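Local coordinates for uncharacterized protein YUAB (Bacillus subtilis, PDB 4BHU), which self-assembles into a tough, water-repellent layer that coats the biofilm surface and is needed for complex colony architecture, at residues C[32-37]-C[80-85]; C[38-43]-C[108-113]. The protein carries 1 engineered substitution. All coordinates share one frame; numbering follows the deposited sequence. Where two conformers were deposited one is given.

How the contacts relate
The centres of contacts 1 and 2 lie 11 Å apart, at the same end of an all-beta domain of the immunoglobulin-like E-set kind. Along the chain their segments alternate: 32-37 runs straight into 38-43, then come 80-85 and 108-113. Gly38 marks the corner between the first two, where strand 35-37 gives way to strand 39-43; both strands pair with strand 72-81. Strand 112-113 returns to strand 35-37 through a backbone bond between Ile113 and Leu35, and Ser36 OG probably bonds to Ser112 OG. Contact 1, with Leu34, Leu35, Leu81 and Leu82, belongs to the cap known in this family as water-repelling; contact 2, just past Gly38, joins it to strands 39-43 and 100-109.

Contact 1: residues C[32-37]-C[80-85]; sequences NTLLSL and DLLGAG
Both the backbone N-H and the hydroxyl of Thr33 converge on one oxygen of Asp80: Thr33 N lies 2.8 Å and Thr33 OG1 2.7 Å from Asp80 OD2, approaching from the same face of the carboxylate plane. The amide comes nearly along the C-O axis, the hydroxyl on the anti side, 32° out of plane. A threonine can do this because its OG1 is tucked between backbone N and carbonyl carbon (chi1 67°), close to its own N-H. Asp80 OD1 turns to its own segment and accepts from Gly85 N at 2.8 Å, so the buried carboxylate is held at both ends and pins the start of 32-37 to a type I' turn, Leu81 to Ala84. Gly83 suits that turn: phi is positive and a CB would meet Asn32 OD1; its N bonds Thr33 O. Beyond lies the antiparallel pairing of the hydrophobic cap: Ser36 and Asp80 exchange two backbone bonds, and Leu82 N meets Leu34 O at 2.8 Å. Leu34 and Leu35 together form a classic beta bulge against Ile113. On the sheet face across from Ser36 and Asp80, Leu35 CD1 and Leu81 CD1 touch at 4.2 Å. Leu81 also packs on Leu81 of a neighbouring subunit.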
loop_
_atom_site.group_PDB
_atom_site.type_symbol
_atom_site.label_atom_id
_atom_site.label_comp_id
_atom_site.label_asym_id
_atom_site.label_seq_id
_atom_site.Cartn_x
_atom_site.Cartn_y
_atom_site.Cartn_z
ATOM N N ASN C 32 15.099 -2.973 -3.390
ATOM C CA ASN C 32 14.765 -2.110 -2.256
ATOM C C ASN C 32 14.392 -0.701 -2.684
ATOM O O ASN C 32 14.933 0.290 -2.173
ATOM C CB ASN C 32 15.908 -2.058 -1.223
ATOM C CG ASN C 32 15.436 -1.562 0.139
ATOM O OD1 ASN C 32 14.261 -1.719 0.499
ATOM N ND2 ASN C 32 16.337 -0.912 0.889
ATOM N N THR C 33 13.448 -0.612 -3.608
ATOM C CA THR C 33 13.024 0.672 -4.105
ATOM C C THR C 33 11.558 0.927 -3.780
ATOM O O THR C 33 10.777 0.010 -3.457
ATOM C CB THR C 33 13.217 0.825 -5.631
ATOM O OG1 THR C 33 12.336 -0.076 -6.324
ATOM C CG2 THR C 33 14.676 0.575 -6.068
ATOM N N LEU C 34 11.162 2.181 -3.920
ATOM C CA LEU C 34 9.775 2.535 -3.737
ATOM C C LEU C 34 8.933 1.946 -4.861
ATOM O O LEU C 34 7.904 1.324 -4.606
ATOM C CB LEU C 34 9.605 4.035 -3.661
ATOM C CG LEU C 34 9.969 4.658 -2.320
ATOM C CD1 LEU C 34 9.751 6.151 -2.398
ATOM C CD2 LEU C 34 9.159 4.042 -1.192
ATOM N N LEU C 35 9.397 2.121 -6.093
ATOM C CA LEU C 35 8.726 1.621 -7.295
ATOM C C LEU C 35 9.755 1.490 -8.413
ATOM O O LEU C 35 10.473 2.443 -8.722
ATOM C CB LEU C 35 7.636 2.598 -7.726
ATOM C CG LEU C 35 6.747 2.240 -8.897
ATOM C CD1 LEU C 35 6.010 0.918 -8.628
ATOM C CD2 LEU C 35 5.774 3.406 -9.180
ATOM N N SER C 36 9.848 0.305 -9.010
ATOM C CA SER C 36 10.726 0.075 -10.155
ATOM C C SER C 36 10.023 -0.800 -11.182
ATOM O O SER C 36 9.286 -1.723 -10.843
ATOM C CB SER C 36 12.048 -0.601 -9.760
ATOM O OG SER C 36 12.816 0.193 -8.887
ATOM N N LEU C 37 10.293 -0.518 -12.437
ATOM C CA LEU C 37 9.738 -1.270 -13.538
ATOM C C LEU C 37 10.761 -1.322 -14.672
ATOM O O LEU C 37 11.139 -0.278 -15.243
ATOM C CB LEU C 37 8.473 -0.563 -14.006
ATOM C CG LEU C 37 7.528 -1.347 -14.875
ATOM C CD1 LEU C 37 6.106 -0.735 -14.788
ATOM C CD2 LEU C 37 8.076 -1.329 -16.294
ATOM N N ASP C 80 9.133 -3.778 -8.730
ATOM C CA ASP C 80 9.390 -3.608 -7.322
ATOM C C ASP C 80 8.406 -2.564 -6.820
ATOM O O ASP C 80 8.079 -1.610 -7.543
ATOM C CB ASP C 80 10.833 -3.109 -7.069
ATOM C CG ASP C 80 11.257 -3.223 -5.605
ATOM O OD1 ASP C 80 10.664 -4.015 -4.856
ATOM O OD2 ASP C 80 12.237 -2.536 -5.189
ATOM N N LEU C 81 7.984 -2.751 -5.583
ATOM C CA LEU C 81 7.058 -1.854 -4.883
ATOM C C LEU C 81 7.377 -1.931 -3.388
ATOM O O LEU C 81 7.400 -3.016 -2.800
ATOM C CB LEU C 81 5.618 -2.290 -5.145
ATOM C CG LEU C 81 4.547 -1.494 -4.376
ATOM C CD1 LEU C 81 4.496 -0.085 -4.871
ATOM C CD2 LEU C 81 3.168 -2.163 -4.485
ATOM N N LEU C 82 7.697 -0.789 -2.781
ATOM C CA LEU C 82 7.911 -0.700 -1.339
ATOM C C LEU C 82 8.989 -1.633 -0.800
ATOM O O LEU C 82 8.973 -2.024 0.355
ATOM C CB LEU C 82 6.584 -0.885 -0.576
ATOM C CG LEU C 82 5.492 0.124 -0.961
ATOM C CD1 LEU C 82 4.110 -0.194 -0.356
ATOM C CD2 LEU C 82 5.908 1.559 -0.606
ATOM N N GLY C 83 9.975 -1.947 -1.625
ATOM C CA GLY C 83 11.042 -2.819 -1.205
ATOM C C GLY C 83 10.596 -4.262 -1.005
ATOM O O GLY C 83 11.323 -5.046 -0.387
ATOM N N ALA C 84 9.427 -4.621 -1.541
ATOM C CA ALA C 84 8.934 -6.007 -1.422
ATOM C C ALA C 84 9.408 -6.978 -2.506
ATOM O O ALA C 84 9.275 -8.193 -2.335
ATOM C CB ALA C 84 7.408 -6.021 -1.373
ATOM N N GLY C 85 9.927 -6.455 -3.618
ATOM C CA GLY C 85 10.421 -7.291 -4.704
ATOM C C GLY C 85 11.647 -8.082 -4.307
ATOM O O GLY C 85 12.459 -7.612 -3.517
HETATM O O HOH W 1 13.076 -4.910 -3.293
HETATM O O HOH W 2 14.117 -4.536 0.397
#

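Contact 2: residues C[38-43]-C[108-113]; sequences GVMEFT and NKSLSI
Met40, present here as selenomethionine, lies over the flat face of the Asn108 amide: Met40 SE sits above Asn108 CG (4.0 Å), and its methyl CE carries on over the oxygen-nitrogen end. The two side chains leave the same face of an antiparallel, non-hydrogen-bonded pair and lie side by side. Asn108 stretches out with CG anti to its N (chi1 -176°), whereas the Met40 chain kinks at chi2 (-103°), and the flexible selenoether follows the amide. Ser110 holds the rotation of that amide from the oxygen side, while ND2 adds a weak bond to Ser36 OG. Asn108 OD1 accepts from Ser110 N at 2.9 Å, which makes an Asx turn, and from Ser110 OG at 2.6 Å, the hydroxyl lying in the carbonyl plane on a lone pair. Serine serves well here, since Ser110 OG folds back to Asn108 while Ser110 CB packs 3.5 Å from Gly38 C; there glycine lets the turning chains come close, and its backbone angles would press a CB against the preceding carbonyl O.

Glu41, its chain extended, reaches toward Lys109 and sets OE1 3.7 Å from Lys109 CD. The carboxylate contacts the lysine's aliphatic part, with Lys109 NZ 4.8 Å from Glu41 OE2; Glu41 OE1 salt-bridges Arg74 instead. One backbone bond, Lys109 N to Val39 O at 2.9 Å, joins the segments.

Strand 39-43 runs between strands 72-81 and 100-109, bonding to Val73 and Val75 of one and to Arg105 and Glu107 of the other, while Tyr29 of strand 22-30 packs against Met40 and Asn108.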
loop_
_atom_site.group_PDB
_atom_site.type_symbol
_atom_site.label_atom_id
_atom_site.label_comp_id
_atom_site.label_asym_id
_atom_site.label_seq_id
_atom_site.Cartn_x
_atom_site.Cartn_y
_atom_site.Cartn_z
ATOM N N GLY C 38 11.257 -2.521 -14.984
ATOM C CA GLY C 38 12.184 -2.673 -16.081
ATOM C C GLY C 38 13.339 -3.611 -15.767
ATOM O O GLY C 38 13.197 -4.522 -14.970
ATOM N N VAL C 39 14.505 -3.329 -16.357
ATOM C CA VAL C 39 15.627 -4.261 -16.331
ATOM C C VAL C 39 16.361 -4.311 -14.994
ATOM O O VAL C 39 16.728 -3.272 -14.449
ATOM C CB VAL C 39 16.671 -3.901 -17.418
ATOM C CG1 VAL C 39 17.871 -4.810 -17.298
ATOM C CG2 VAL C 39 16.062 -3.960 -18.824
HETATM N N MSE C 40 16.561 -5.529 -14.477
HETATM C CA MSE C 40 17.478 -5.796 -13.377
HETATM C C MSE C 40 18.493 -6.814 -13.891
HETATM O O MSE C 40 18.154 -7.673 -14.689
HETATM C CB MSE C 40 16.763 -6.421 -12.186
HETATM C CG MSE C 40 15.414 -5.836 -11.924
HETATM SE SE MSE C 40 15.658 -4.655 -10.420
HETATM C CE MSE C 40 13.933 -3.615 -10.373
ATOM N N GLU C 41 19.728 -6.728 -13.428
ATOM C CA GLU C 41 20.795 -7.543 -14.008
ATOM C C GLU C 41 21.753 -8.082 -12.944
ATOM O O GLU C 41 22.237 -7.320 -12.117
ATOM C CB GLU C 41 21.522 -6.651 -15.017
ATOM C CG GLU C 41 22.743 -7.173 -15.680
ATOM C CD GLU C 41 23.321 -6.131 -16.648
ATOM O OE1 GLU C 41 22.608 -5.794 -17.608
ATOM O OE2 GLU C 41 24.463 -5.647 -16.433
ATOM N N PHE C 42 22.038 -9.383 -12.996
ATOM C CA PHE C 42 23.064 -10.011 -12.173
ATOM C C PHE C 42 24.348 -10.175 -12.993
ATOM O O PHE C 42 24.288 -10.465 -14.182
ATOM C CB PHE C 42 22.648 -11.435 -11.728
ATOM C CG PHE C 42 21.509 -11.502 -10.740
ATOM C CD1 PHE C 42 20.199 -11.366 -11.155
ATOM C CD2 PHE C 42 21.758 -11.763 -9.400
ATOM C CE1 PHE C 42 19.146 -11.469 -10.243
ATOM C CE2 PHE C 42 20.728 -11.868 -8.481
ATOM C CZ PHE C 42 19.415 -11.741 -8.906
ATOM N N THR C 43 25.492 -10.004 -12.334
ATOM C CA THR C 43 26.815 -10.196 -12.947
ATOM C C THR C 43 27.565 -11.227 -12.118
ATOM O O THR C 43 27.660 -11.089 -10.901
ATOM C CB THR C 43 27.648 -8.903 -12.938
ATOM O OG1 THR C 43 26.916 -7.850 -13.559
ATOM C CG2 THR C 43 28.980 -9.092 -13.695
ATOM N N ASN C 108 20.186 -2.473 -10.613
ATOM C CA ASN C 108 18.894 -1.984 -11.046
ATOM C C ASN C 108 19.098 -1.028 -12.209
ATOM O O ASN C 108 19.659 0.050 -12.061
ATOM C CB ASN C 108 18.225 -1.272 -9.863
ATOM C CG ASN C 108 16.809 -0.802 -10.163
ATOM O OD1 ASN C 108 16.382 -0.748 -11.314
ATOM N ND2 ASN C 108 16.068 -0.478 -9.109
ATOM N N LYS C 109 18.667 -1.438 -13.386
ATOM C CA LYS C 109 18.752 -0.592 -14.564
ATOM C C LYS C 109 17.366 -0.225 -15.083
ATOM O O LYS C 109 17.174 -0.012 -16.283
ATOM C CB LYS C 109 19.547 -1.323 -15.635
ATOM C CG LYS C 109 20.907 -1.790 -15.116
ATOM C CD LYS C 109 21.681 -2.529 -16.201
ATOM C CE LYS C 109 22.327 -1.561 -17.142
ATOM N NZ LYS C 109 23.547 -0.955 -16.524
ATOM N N SER C 110 16.409 -0.140 -14.173
ATOM C CA SER C 110 15.001 0.036 -14.571
ATOM C C SER C 110 14.540 1.476 -14.441
ATOM O O SER C 110 15.294 2.312 -13.981
ATOM C CB SER C 110 14.124 -0.865 -13.702
ATOM O OG SER C 110 14.021 -0.368 -12.386
ATOM N N LEU C 111 13.303 1.767 -14.842
ATOM C CA LEU C 111 12.664 3.002 -14.408
ATOM C C LEU C 111 12.435 2.846 -12.912
ATOM O O LEU C 111 11.864 1.868 -12.470
ATOM C CB LEU C 111 11.333 3.240 -15.125
ATOM C CG LEU C 111 11.315 3.210 -16.652
ATOM C CD1 LEU C 111 9.898 2.973 -17.156
ATOM C CD2 LEU C 111 11.905 4.501 -17.234
ATOM N N SER C 112 12.871 3.815 -12.119
ATOM C CA SER C 112 12.861 3.616 -10.696
ATOM C C SER C 112 12.721 4.901 -9.915
ATOM O O SER C 112 13.367 5.921 -10.224
ATOM C CB SER C 112 14.135 2.907 -10.261
ATOM O OG SER C 112 14.063 2.519 -8.899
ATOM N N ILE C 113 11.881 4.810 -8.895
ATOM C CA ILE C 113 11.907 5.726 -7.775
ATOM C C ILE C 113 12.638 4.971 -6.686
ATOM O O ILE C 113 12.104 4.063 -6.047
ATOM C CB ILE C 113 10.500 6.165 -7.349
ATOM C CG1 ILE C 113 9.799 6.846 -8.527
ATOM C CG2 ILE C 113 10.610 7.105 -6.185
ATOM C CD1 ILE C 113 8.351 7.195 -8.279
HETATM O O HOH W 3 14.386 -0.940 -18.096
#